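PDB 5OWG: PcyX_EBK42635 from Marine metagenome, which probably acts as a ferredoxin-dependent bilin reductase that makes phycoerythrobilin by a four-electron reduction. Local coordinates for residues A[56-64]-A[226-235]; A[80-91]-A[176-187]. All coordinates share one frame; numbering follows the deposited sequence.

Contact 1: residues A[56-64]-A[226-235]; sequences YIRRAHLDV and FCSDNLFPFV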
loop_
_atom_site.group_PDB
_atom_site.type_symbol
_atom_site.label_atom_id
_atom_site.label_comp_id
_atom_site.label_asym_id
_atom_site.label_seq_id
_atom_site.Cartn_x
_atom_site.Cartn_y
_atom_site.Cartn_z
ATOM N N TYR A 56 -13.998 2.640 -7.718
ATOM C CA TYR A 56 -13.241 1.622 -8.430
ATOM C C TYR A 56 -12.183 0.942 -7.573
ATOM O O TYR A 56 -11.743 -0.160 -7.920
ATOM C CB TYR A 56 -12.574 2.244 -9.662
ATOM C CG TYR A 56 -13.541 2.976 -10.569
ATOM C CD1 TYR A 56 -14.335 2.284 -11.473
ATOM C CD2 TYR A 56 -13.663 4.357 -10.513
ATOM C CE1 TYR A 56 -15.222 2.949 -12.300
ATOM C CE2 TYR A 56 -14.544 5.031 -11.336
ATOM C CZ TYR A 56 -15.323 4.321 -12.228
ATOM O OH TYR A 56 -16.205 4.984 -13.049
ATOM N N ILE A 57 -11.768 1.562 -6.472
ATOM C CA ILE A 57 -10.713 1.040 -5.610
ATOM C C ILE A 57 -11.287 0.936 -4.204
ATOM O O ILE A 57 -11.504 1.957 -3.540
ATOM C CB ILE A 57 -9.466 1.934 -5.637
ATOM C CG1 ILE A 57 -8.854 1.958 -7.042
ATOM C CG2 ILE A 57 -8.434 1.461 -4.619
ATOM C CD1 ILE A 57 -8.051 3.209 -7.329
ATOM N N ARG A 58 -11.528 -0.295 -3.742
ATOM C CA ARG A 58 -12.144 -0.474 -2.431
ATOM C C ARG A 58 -11.215 -0.049 -1.303
ATOM O O ARG A 58 -11.689 0.418 -0.261
ATOM C CB ARG A 58 -12.578 -1.929 -2.233
ATOM C CG ARG A 58 -11.446 -2.935 -2.070
ATOM C CD ARG A 58 -11.994 -4.297 -1.669
ATOM N NE ARG A 58 -10.937 -5.298 -1.544
ATOM C CZ ARG A 58 -10.244 -5.535 -0.433
ATOM N NH1 ARG A 58 -10.481 -4.846 0.677
ATOM N NH2 ARG A 58 -9.303 -6.468 -0.432
ATOM N N ARG A 59 -9.903 -0.195 -1.480
ATOM C CA ARG A 59 -8.979 0.124 -0.399
ATOM C C ARG A 59 -7.640 0.590 -0.949
ATOM O O ARG A 59 -7.039 -0.074 -1.800
ATOM C CB ARG A 59 -8.781 -1.085 0.520
ATOM C CG ARG A 59 -7.947 -0.779 1.750
ATOM C CD ARG A 59 -7.960 -1.932 2.740
ATOM N NE ARG A 59 -7.327 -1.573 4.009
ATOM C CZ ARG A 59 -6.044 -1.771 4.302
ATOM N NH1 ARG A 59 -5.227 -2.335 3.421
ATOM N NH2 ARG A 59 -5.575 -1.406 5.487
ATOM N N ALA A 60 -7.187 1.739 -0.452
ATOM C CA ALA A 60 -5.855 2.270 -0.717
ATOM C C ALA A 60 -5.267 2.687 0.621
ATOM O O ALA A 60 -5.839 3.540 1.305
ATOM C CB ALA A 60 -5.911 3.458 -1.680
ATOM N N HIS A 61 -4.132 2.098 0.992
ATOM C CA HIS A 61 -3.624 2.170 2.358
ATOM C C HIS A 61 -2.190 2.672 2.343
ATOM O O HIS A 61 -1.326 2.061 1.706
ATOM C CB HIS A 61 -3.711 0.796 3.030
ATOM C CG HIS A 61 -3.133 0.749 4.409
ATOM N ND1 HIS A 61 -2.678 -0.418 4.982
ATOM C CD2 HIS A 61 -2.947 1.720 5.334
ATOM C CE1 HIS A 61 -2.230 -0.165 6.198
ATOM N NE2 HIS A 61 -2.382 1.125 6.438
ATOM N N LEU A 62 -1.936 3.769 3.053
ATOM C CA LEU A 62 -0.599 4.335 3.189
ATOM C C LEU A 62 -0.132 4.142 4.624
ATOM O O LEU A 62 -0.727 4.696 5.555
ATOM C CB LEU A 62 -0.582 5.817 2.815
ATOM C CG LEU A 62 0.778 6.513 2.953
ATOM C CD1 LEU A 62 1.760 5.995 1.909
ATOM C CD2 LEU A 62 0.629 8.023 2.856
ATOM N N ASP A 63 0.934 3.363 4.795
ATOM C CA ASP A 63 1.515 3.076 6.099
ATOM C C ASP A 63 2.930 3.635 6.130
ATOM O O ASP A 63 3.796 3.175 5.377
ATOM C CB ASP A 63 1.521 1.572 6.370
ATOM C CG ASP A 63 2.403 1.193 7.540
ATOM O OD1 ASP A 63 2.506 1.993 8.494
ATOM O OD2 ASP A 63 3.004 0.099 7.501
ATOM N N VAL A 64 3.163 4.618 6.998
ATOM C CA VAL A 64 4.445 5.310 7.087
ATOM C C VAL A 64 4.930 5.254 8.527
ATOM O O VAL A 64 4.185 5.599 9.452
ATOM C CB VAL A 64 4.340 6.775 6.617
ATOM C CG1 VAL A 64 5.693 7.480 6.707
ATOM C CG2 VAL A 64 3.806 6.837 5.199
ATOM N N PHE A 226 -1.793 -5.135 14.074
ATOM C CA PHE A 226 -1.808 -4.451 12.783
ATOM C C PHE A 226 -1.724 -5.441 11.623
ATOM O O PHE A 226 -2.492 -5.349 10.658
ATOM C CB PHE A 226 -0.649 -3.453 12.735
ATOM C CG PHE A 226 -0.497 -2.747 11.421
ATOM C CD1 PHE A 226 -1.300 -1.666 11.102
ATOM C CD2 PHE A 226 0.472 -3.146 10.516
ATOM C CE1 PHE A 226 -1.152 -1.007 9.896
ATOM C CE2 PHE A 226 0.625 -2.491 9.309
ATOM C CZ PHE A 226 -0.187 -1.421 8.999
ATOM N N CYS A 227 -0.793 -6.395 11.697
ATOM C CA CYS A 227 -0.565 -7.303 10.577
ATOM C C CYS A 227 -1.791 -8.153 10.262
ATOM O O CYS A 227 -1.977 -8.568 9.112
ATOM C CB CYS A 227 0.635 -8.205 10.870
ATOM S SG CYS A 227 2.230 -7.363 10.794
ATOM N N SER A 228 -2.635 -8.425 11.257
ATOM C CA SER A 228 -3.752 -9.344 11.071
ATOM C C SER A 228 -5.058 -8.649 10.712
ATOM O O SER A 228 -5.898 -9.249 10.032
ATOM C CB SER A 228 -3.963 -10.172 12.344
ATOM O OG SER A 228 -4.315 -9.347 13.439
ATOM N N ASP A 229 -5.257 -7.401 11.145
ATOM C CA ASP A 229 -6.555 -6.748 11.047
ATOM C C ASP A 229 -6.582 -5.514 10.157
ATOM O O ASP A 229 -7.647 -5.198 9.618
ATOM C CB ASP A 229 -7.048 -6.337 12.443
ATOM C CG ASP A 229 -7.177 -7.514 13.383
ATOM O OD1 ASP A 229 -6.966 -8.662 12.940
ATOM O OD2 ASP A 229 -7.489 -7.289 14.569
ATOM N N ASN A 230 -5.459 -4.812 9.987
ATOM C CA ASN A 230 -5.480 -3.518 9.315
ATOM C C ASN A 230 -4.365 -3.377 8.287
ATOM O O ASN A 230 -3.978 -2.249 7.957
ATOM C CB ASN A 230 -5.376 -2.386 10.343
ATOM C CG ASN A 230 -6.645 -2.215 11.149
ATOM O OD1 ASN A 230 -6.763 -2.734 12.259
ATOM N ND2 ASN A 230 -7.609 -1.486 10.591
ATOM N N LEU A 231 -3.838 -4.487 7.776
ATOM C CA LEU A 231 -2.772 -4.456 6.783
ATOM C C LEU A 231 -3.247 -4.994 5.441
ATOM O O LEU A 231 -3.237 -4.259 4.449
ATOM C CB LEU A 231 -1.566 -5.249 7.304
ATOM C CG LEU A 231 -0.468 -5.520 6.276
ATOM C CD1 LEU A 231 -0.048 -4.241 5.564
ATOM C CD2 LEU A 231 0.730 -6.193 6.923
ATOM N N PHE A 232 -3.660 -6.257 5.380
ATOM C CA PHE A 232 -4.335 -6.820 4.212
ATOM C C PHE A 232 -5.604 -7.506 4.696
ATOM O O PHE A 232 -5.691 -8.739 4.731
ATOM C CB PHE A 232 -3.427 -7.789 3.454
ATOM C CG PHE A 232 -2.192 -7.145 2.904
ATOM C CD1 PHE A 232 -2.273 -6.258 1.845
ATOM C CD2 PHE A 232 -0.952 -7.426 3.442
ATOM C CE1 PHE A 232 -1.139 -5.657 1.341
ATOM C CE2 PHE A 232 0.184 -6.822 2.947
ATOM C CZ PHE A 232 0.091 -5.942 1.891
ATOM N N PRO A 233 -6.610 -6.728 5.086
ATOM C CA PRO A 233 -7.824 -7.326 5.645
ATOM C C PRO A 233 -8.547 -8.182 4.622
ATOM O O PRO A 233 -8.508 -7.924 3.416
ATOM C CB PRO A 233 -8.674 -6.112 6.046
ATOM C CG PRO A 233 -7.729 -4.949 6.053
ATOM C CD PRO A 233 -6.708 -5.262 5.014
ATOM N N PHE A 234 -9.210 -9.218 5.123
ATOM C CA PHE A 234 -10.065 -10.040 4.287
ATOM C C PHE A 234 -11.443 -9.400 4.174
ATOM O O PHE A 234 -11.879 -8.653 5.053
ATOM C CB PHE A 234 -10.182 -11.450 4.862
ATOM C CG PHE A 234 -8.866 -12.160 4.994
ATOM C CD1 PHE A 234 -8.345 -12.883 3.934
ATOM C CD2 PHE A 234 -8.149 -12.105 6.177
ATOM C CE1 PHE A 234 -7.135 -13.537 4.051
ATOM C CE2 PHE A 234 -6.937 -12.757 6.300
ATOM C CZ PHE A 234 -6.429 -13.473 5.235
ATOM N N VAL A 235 -12.126 -9.697 3.072
ATOM C CA VAL A 235 -13.431 -9.117 2.775
ATOM C C VAL A 235 -14.490 -10.191 2.975
ATOM O O VAL A 235 -14.260 -11.369 2.680
ATOM C CB VAL A 235 -13.489 -8.532 1.345
ATOM C CG1 VAL A 235 -12.084 -8.354 0.765
ATOM C CG2 VAL A 235 -14.351 -9.391 0.419
HETATM O O HOH W 1 -7.499 -6.305 1.950
#

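Contact 2: residues A[80-91]-A[176-187]; sequences LFPMLTNGGPIY and YIDKIRNHEGEA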
loop_
_atom_site.group_PDB
_atom_site.type_symbol
_atom_site.label_atom_id
_atom_site.label_comp_id
_atom_site.label_asym_id
_atom_site.label_seq_id
_atom_site.Cartn_x
_atom_site.Cartn_y
_atom_site.Cartn_z
ATOM N N LEU A 80 -2.993 -0.912 -3.005
ATOM C CA LEU A 80 -4.301 -0.579 -3.558
ATOM C C LEU A 80 -4.995 -1.853 -4.013
ATOM O O LEU A 80 -4.469 -2.580 -4.862
ATOM C CB LEU A 80 -4.179 0.398 -4.733
ATOM C CG LEU A 80 -4.261 1.896 -4.428
ATOM C CD1 LEU A 80 -2.998 2.397 -3.746
ATOM C CD2 LEU A 80 -4.533 2.688 -5.702
ATOM N N PHE A 81 -6.182 -2.118 -3.453
ATOM C CA PHE A 81 -7.033 -3.215 -3.899
ATOM C C PHE A 81 -8.174 -2.671 -4.749
ATOM O O PHE A 81 -8.868 -1.745 -4.308
ATOM C CB PHE A 81 -7.608 -3.973 -2.706
ATOM C CG PHE A 81 -6.630 -4.894 -2.031
ATOM C CD1 PHE A 81 -6.375 -6.154 -2.547
ATOM C CD2 PHE A 81 -5.987 -4.511 -0.867
ATOM C CE1 PHE A 81 -5.486 -7.008 -1.924
ATOM C CE2 PHE A 81 -5.097 -5.361 -0.238
ATOM C CZ PHE A 81 -4.845 -6.610 -0.767
ATOM N N PRO A 82 -8.419 -3.193 -5.950
ATOM C CA PRO A 82 -9.579 -2.735 -6.728
ATOM C C PRO A 82 -10.884 -3.264 -6.147
ATOM O O PRO A 82 -10.909 -4.090 -5.234
ATOM C CB PRO A 82 -9.317 -3.299 -8.127
ATOM C CG PRO A 82 -8.435 -4.475 -7.899
ATOM C CD PRO A 82 -7.573 -4.117 -6.726
ATOM N N MET A 83 -11.990 -2.767 -6.700
ATOM C CA MET A 83 -13.312 -3.169 -6.241
ATOM C C MET A 83 -13.620 -4.597 -6.699
ATOM O O MET A 83 -12.926 -5.179 -7.539
ATOM C CB MET A 83 -14.370 -2.181 -6.745
ATOM C CG MET A 83 -15.719 -2.238 -6.027
ATOM S SD MET A 83 -15.594 -2.043 -4.238
ATOM C CE MET A 83 -14.968 -0.371 -4.127
ATOM N N LEU A 84 -14.694 -5.157 -6.137
ATOM C CA LEU A 84 -14.925 -6.597 -6.142
ATOM C C LEU A 84 -15.475 -7.155 -7.453
ATOM O O LEU A 84 -15.511 -8.382 -7.599
ATOM C CB LEU A 84 -15.870 -6.962 -4.993
ATOM C CG LEU A 84 -15.355 -6.601 -3.594
ATOM C CD1 LEU A 84 -16.404 -6.907 -2.538
ATOM C CD2 LEU A 84 -14.053 -7.326 -3.269
ATOM N N THR A 85 -15.917 -6.327 -8.401
ATOM C CA THR A 85 -16.195 -6.823 -9.747
ATOM C C THR A 85 -15.015 -6.625 -10.687
ATOM O O THR A 85 -15.084 -7.038 -11.849
ATOM C CB THR A 85 -17.437 -6.152 -10.353
ATOM O OG1 THR A 85 -17.229 -4.738 -10.465
ATOM C CG2 THR A 85 -18.677 -6.425 -9.513
ATOM N N ASN A 86 -13.941 -6.004 -10.213
ATOM C CA ASN A 86 -12.739 -5.802 -11.004
ATOM C C ASN A 86 -11.779 -6.965 -10.795
ATOM O O ASN A 86 -11.682 -7.529 -9.702
ATOM C CB ASN A 86 -12.066 -4.485 -10.618
ATOM C CG ASN A 86 -10.924 -4.113 -11.541
ATOM O OD1 ASN A 86 -10.278 -4.977 -12.135
ATOM N ND2 ASN A 86 -10.667 -2.817 -11.662
ATOM N N GLY A 87 -11.069 -7.321 -11.863
ATOM C CA GLY A 87 -10.113 -8.409 -11.812
ATOM C C GLY A 87 -8.689 -7.928 -11.988
ATOM O O GLY A 87 -7.796 -8.713 -12.320
ATOM N N GLY A 88 -8.463 -6.637 -11.760
ATOM C CA GLY A 88 -7.176 -6.035 -12.008
ATOM C C GLY A 88 -6.132 -6.414 -10.978
ATOM O O GLY A 88 -6.427 -7.034 -9.951
ATOM N N PRO A 89 -4.877 -6.044 -11.242
ATOM C CA PRO A 89 -3.794 -6.375 -10.307
ATOM C C PRO A 89 -3.868 -5.568 -9.020
ATOM O O PRO A 89 -4.873 -4.906 -8.743
ATOM C CB PRO A 89 -2.530 -6.046 -11.111
ATOM C CG PRO A 89 -2.961 -4.995 -12.070
ATOM C CD PRO A 89 -4.389 -5.303 -12.417
ATOM N N ILE A 90 -2.801 -5.621 -8.228
ATOM C CA ILE A 90 -2.709 -4.906 -6.962
ATOM C C ILE A 90 -1.450 -4.052 -7.008
ATOM O O ILE A 90 -0.332 -4.582 -7.050
ATOM C CB ILE A 90 -2.678 -5.866 -5.763
ATOM C CG1 ILE A 90 -4.000 -6.630 -5.651
ATOM C CG2 ILE A 90 -2.397 -5.111 -4.462
ATOM C CD1 ILE A 90 -3.892 -7.909 -4.845
ATOM N N TYR A 91 -1.625 -2.732 -7.011
ATOM C CA TYR A 91 -0.497 -1.834 -6.806
ATOM C C TYR A 91 0.102 -2.089 -5.432
ATOM O O TYR A 91 -0.612 -2.107 -4.424
ATOM C CB TYR A 91 -0.945 -0.377 -6.925
ATOM C CG TYR A 91 0.153 0.649 -6.716
ATOM C CD1 TYR A 91 0.564 1.013 -5.437
ATOM C CD2 TYR A 91 0.762 1.271 -7.798
ATOM C CE1 TYR A 91 1.560 1.955 -5.245
ATOM C CE2 TYR A 91 1.757 2.214 -7.616
ATOM C CZ TYR A 91 2.151 2.553 -6.339
ATOM O OH TYR A 91 3.140 3.492 -6.154
ATOM N N TYR A 176 -2.051 3.989 -12.431
ATOM C CA TYR A 176 -2.849 2.875 -11.927
ATOM C C TYR A 176 -4.271 3.324 -11.616
ATOM O O TYR A 176 -5.242 2.644 -11.969
ATOM C CB TYR A 176 -2.198 2.276 -10.679
ATOM C CG TYR A 176 -3.033 1.200 -10.013
ATOM C CD1 TYR A 176 -2.916 -0.132 -10.391
ATOM C CD2 TYR A 176 -3.941 1.516 -9.007
ATOM C CE1 TYR A 176 -3.675 -1.118 -9.786
ATOM C CE2 TYR A 176 -4.708 0.537 -8.398
ATOM C CZ TYR A 176 -4.569 -0.778 -8.792
ATOM O OH TYR A 176 -5.324 -1.759 -8.193
ATOM N N ILE A 177 -4.409 4.470 -10.949
ATOM C CA ILE A 177 -5.724 4.976 -10.569
ATOM C C ILE A 177 -6.566 5.267 -11.801
ATOM O O ILE A 177 -7.801 5.257 -11.735
ATOM C CB ILE A 177 -5.555 6.225 -9.679
ATOM C CG1 ILE A 177 -4.852 5.842 -8.372
ATOM C CG2 ILE A 177 -6.901 6.872 -9.380
ATOM C CD1 ILE A 177 -4.394 7.016 -7.529
ATOM N N ASP A 178 -5.923 5.526 -12.939
ATOM C CA ASP A 178 -6.653 5.831 -14.165
ATOM C C ASP A 178 -7.077 4.562 -14.896
ATOM O O ASP A 178 -8.248 4.410 -15.262
ATOM C CB ASP A 178 -5.788 6.708 -15.072
ATOM C CG ASP A 178 -6.334 6.807 -16.487
ATOM O OD1 ASP A 178 -7.557 6.637 -16.675
ATOM O OD2 ASP A 178 -5.534 7.046 -17.415
ATOM N N LYS A 179 -6.141 3.641 -15.128
ATOM C CA LYS A 179 -6.435 2.484 -15.967
ATOM C C LYS A 179 -7.284 1.442 -15.250
ATOM O O LYS A 179 -8.032 0.710 -15.908
ATOM C CB LYS A 179 -5.134 1.850 -16.455
ATOM C CG LYS A 179 -4.295 2.766 -17.332
ATOM C CD LYS A 179 -2.972 2.122 -17.714
ATOM C CE LYS A 179 -2.147 3.028 -18.619
ATOM N NZ LYS A 179 -2.836 3.328 -19.905
ATOM N N ILE A 180 -7.189 1.350 -13.922
ATOM C CA ILE A 180 -7.972 0.348 -13.201
ATOM C C ILE A 180 -9.460 0.570 -13.429
ATOM O O ILE A 180 -10.252 -0.380 -13.391
ATOM C CB ILE A 180 -7.616 0.367 -11.699
ATOM C CG1 ILE A 180 -8.224 -0.840 -10.979
ATOM C CG2 ILE A 180 -8.109 1.648 -11.035
ATOM C CD1 ILE A 180 -7.606 -2.176 -11.365
ATOM N N ARG A 181 -9.866 1.818 -13.672
ATOM C CA ARG A 181 -11.275 2.111 -13.916
ATOM C C ARG A 181 -11.813 1.302 -15.091
ATOM O O ARG A 181 -12.979 0.891 -15.090
ATOM C CB ARG A 181 -11.458 3.608 -14.172
ATOM C CG ARG A 181 -11.068 4.494 -12.997
ATOM C CD ARG A 181 -10.463 5.814 -13.455
ATOM N NE ARG A 181 -11.414 6.649 -14.184
ATOM C CZ ARG A 181 -11.073 7.716 -14.902
ATOM N NH1 ARG A 181 -9.802 8.078 -15.004
ATOM N NH2 ARG A 181 -12.006 8.420 -15.529
ATOM N N ASN A 182 -10.973 1.054 -16.098
ATOM C CA ASN A 182 -11.408 0.403 -17.331
ATOM C C ASN A 182 -11.721 -1.075 -17.159
ATOM O O ASN A 182 -12.016 -1.743 -18.157
ATOM C CB ASN A 182 -10.334 0.555 -18.409
ATOM C CG ASN A 182 -10.139 1.991 -18.840
ATOM O OD1 ASN A 182 -11.102 2.717 -19.082
ATOM N ND2 ASN A 182 -8.882 2.410 -18.938
ATOM N N HIS A 183 -11.660 -1.609 -15.938
ATOM C CA HIS A 183 -11.825 -3.039 -15.703
ATOM C C HIS A 183 -12.944 -3.332 -14.710
ATOM O O HIS A 183 -12.996 -4.426 -14.139
ATOM C CB HIS A 183 -10.500 -3.629 -15.227
ATOM C CG HIS A 183 -9.411 -3.540 -16.249
ATOM N ND1 HIS A 183 -9.295 -4.433 -17.293
ATOM C CD2 HIS A 183 -8.404 -2.649 -16.404
ATOM C CE1 HIS A 183 -8.256 -4.102 -18.039
ATOM N NE2 HIS A 183 -7.698 -3.023 -17.522
ATOM N N GLU A 184 -13.839 -2.373 -14.497
ATOM C CA GLU A 184 -14.995 -2.584 -13.639
ATOM C C GLU A 184 -16.016 -3.479 -14.333
ATOM O O GLU A 184 -16.436 -3.200 -15.460
ATOM C CB GLU A 184 -15.623 -1.236 -13.288
ATOM C CG GLU A 184 -16.769 -1.297 -12.299
ATOM C CD GLU A 184 -17.495 0.028 -12.184
ATOM O OE1 GLU A 184 -18.172 0.422 -13.158
ATOM O OE2 GLU A 184 -17.379 0.683 -11.127
ATOM N N GLY A 185 -16.414 -4.559 -13.658
ATOM C CA GLY A 185 -17.424 -5.459 -14.172
ATOM C C GLY A 185 -16.902 -6.646 -14.953
ATOM O O GLY A 185 -17.697 -7.515 -15.332
ATOM N N GLU A 186 -15.598 -6.717 -15.205
ATOM C CA GLU A 186 -15.015 -7.789 -16.002
ATOM C C GLU A 186 -14.813 -9.081 -15.218
ATOM O O GLU A 186 -14.192 -10.008 -15.750
ATOM C CB GLU A 186 -13.671 -7.338 -16.574
ATOM C CG GLU A 186 -12.545 -7.323 -15.558
ATOM C CD GLU A 186 -11.260 -6.779 -16.136
ATOM O OE1 GLU A 186 -11.297 -6.226 -17.256
ATOM O OE2 GLU A 186 -10.208 -6.903 -15.473
ATOM N N ALA A 187 -15.298 -9.167 -13.981
ATOM C CA ALA A 187 -15.059 -10.346 -13.161
ATOM C C ALA A 187 -16.265 -10.609 -12.272
ATOM O O ALA A 187 -17.123 -9.742 -12.077
ATOM C CB ALA A 187 -13.797 -10.188 -12.304
#

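Contact 1: residues A[56-64]-A[226-235]
The guanidinium of R59 meets the chain just beyond helix 220-229 with both of its terminal nitrogens. NH1 donates to the carbonyl O of L231 at 3.0 Å, in a bent bond (130° at the hydrogen) that reaches the carbonyl from above its plane. NH2 lies 3.1 Å from N230 O, which sits at the edge of the guanidinium. Over one face of the same group lies P233, whose CD is 3.6 Å from R59 CZ, the proline crossing the arginine chain at about a right angle; H61 CB backs the opposite face. R59 is therefore sandwiched, and the salt bridge of its NE with E34 fixes the rotation of the group further.

H61 comes in beside it. Its CE1 stands 3.2 Å from N230 O and 3.7 Å from F226 CZ, the two rings meeting rim to rim with planes at 56°, while NE2 is hydrogen-bonded to N49. D63 follows, with OD2 3.8 Å from F226 CZ.

At the other end R58 reaches V235, whose CG1 lies over the centre of its guanidinium, 3.6 Å from CZ. A water in the guanidinium plane accepts from R58 NH2 at 3.0 Å, while R58 NE is hydrogen-bonded to Q196. Consecutive R58 and R59 can both face the C-terminal segment because they form a classic beta bulge opposite F81. Beyond it the alternation is regular: H61 and D63 point the same way as R59, all with CG trans to the backbone N (R59 chi1 -174°).

The contact thus lays the C-terminal tail along one face of the antiparallel sheet: strand 57-67 runs between 47-53 and 73-82, and F232 packs on C79 and on helix 189-204.

Contact 2: residues A[80-91]-A[176-187]
Y176 OH donates to the carbonyl O of P89 at 3.2 Å, approaching from above the carbonyl plane. Further along, T85 O receives two weak backbone bonds, from A187 N at 3.0 Å and from G185 N, which also points weakly at T85 OG1. Between these points N86 is drawn in: its OD1 is placed toward G88 N as in an Asx turn, though the modelled separation is unusually short and its detail doubtful, and ND2 lies 3.0 Å from I180 O. With CG trans to the backbone N (chi1 -172°), the amide reaches across to I180 and H183. Next to N86, H183 ND1 donates to E186 OE1 at 2.7 Å, in the plane of the imidazole, and the other carboxylate oxygen, OE2, goes to H117.

Packing fills in around the tyrosine. Y91 CB sits squarely over one face of the Y176 ring, a CH-pi contact 3.8 Å from the centroid, and L80 CD2 meets Y176 CE2 at 3.5 Å. P82 CB rests on I180 CD1, which also lies 3.9 Å from G88 CA.

The end of helix 161-179 and the following turns thereby lie against the hairpin joining strands 73-82 and 90-96, with F109 edge-to-face on Y176 and helix 118-121 alongside.

Contacts 1 and 2 share the central sheet: strand 57-67 of contact 1 is the immediate antiparallel neighbour of strand 73-82 of contact 2, and their centres lie about 16 Å apart. The two segments are joined directly, with R59 O 2.8 Å from F81 N and Y56 O 2.9 Å from M83 N, both probable hydrogen bonds. Alternating side chains separate the two contacts: R59 and F81 look toward the C-terminal tail, whereas L80 turns toward helix 161-179. Helices on both sides of one antiparallel sheet make the α/β/α sandwich of ferredoxin-dependent bilin reductases; by analogy with characterised relatives, the bilin probably binds between the sheet and the C-terminal helices.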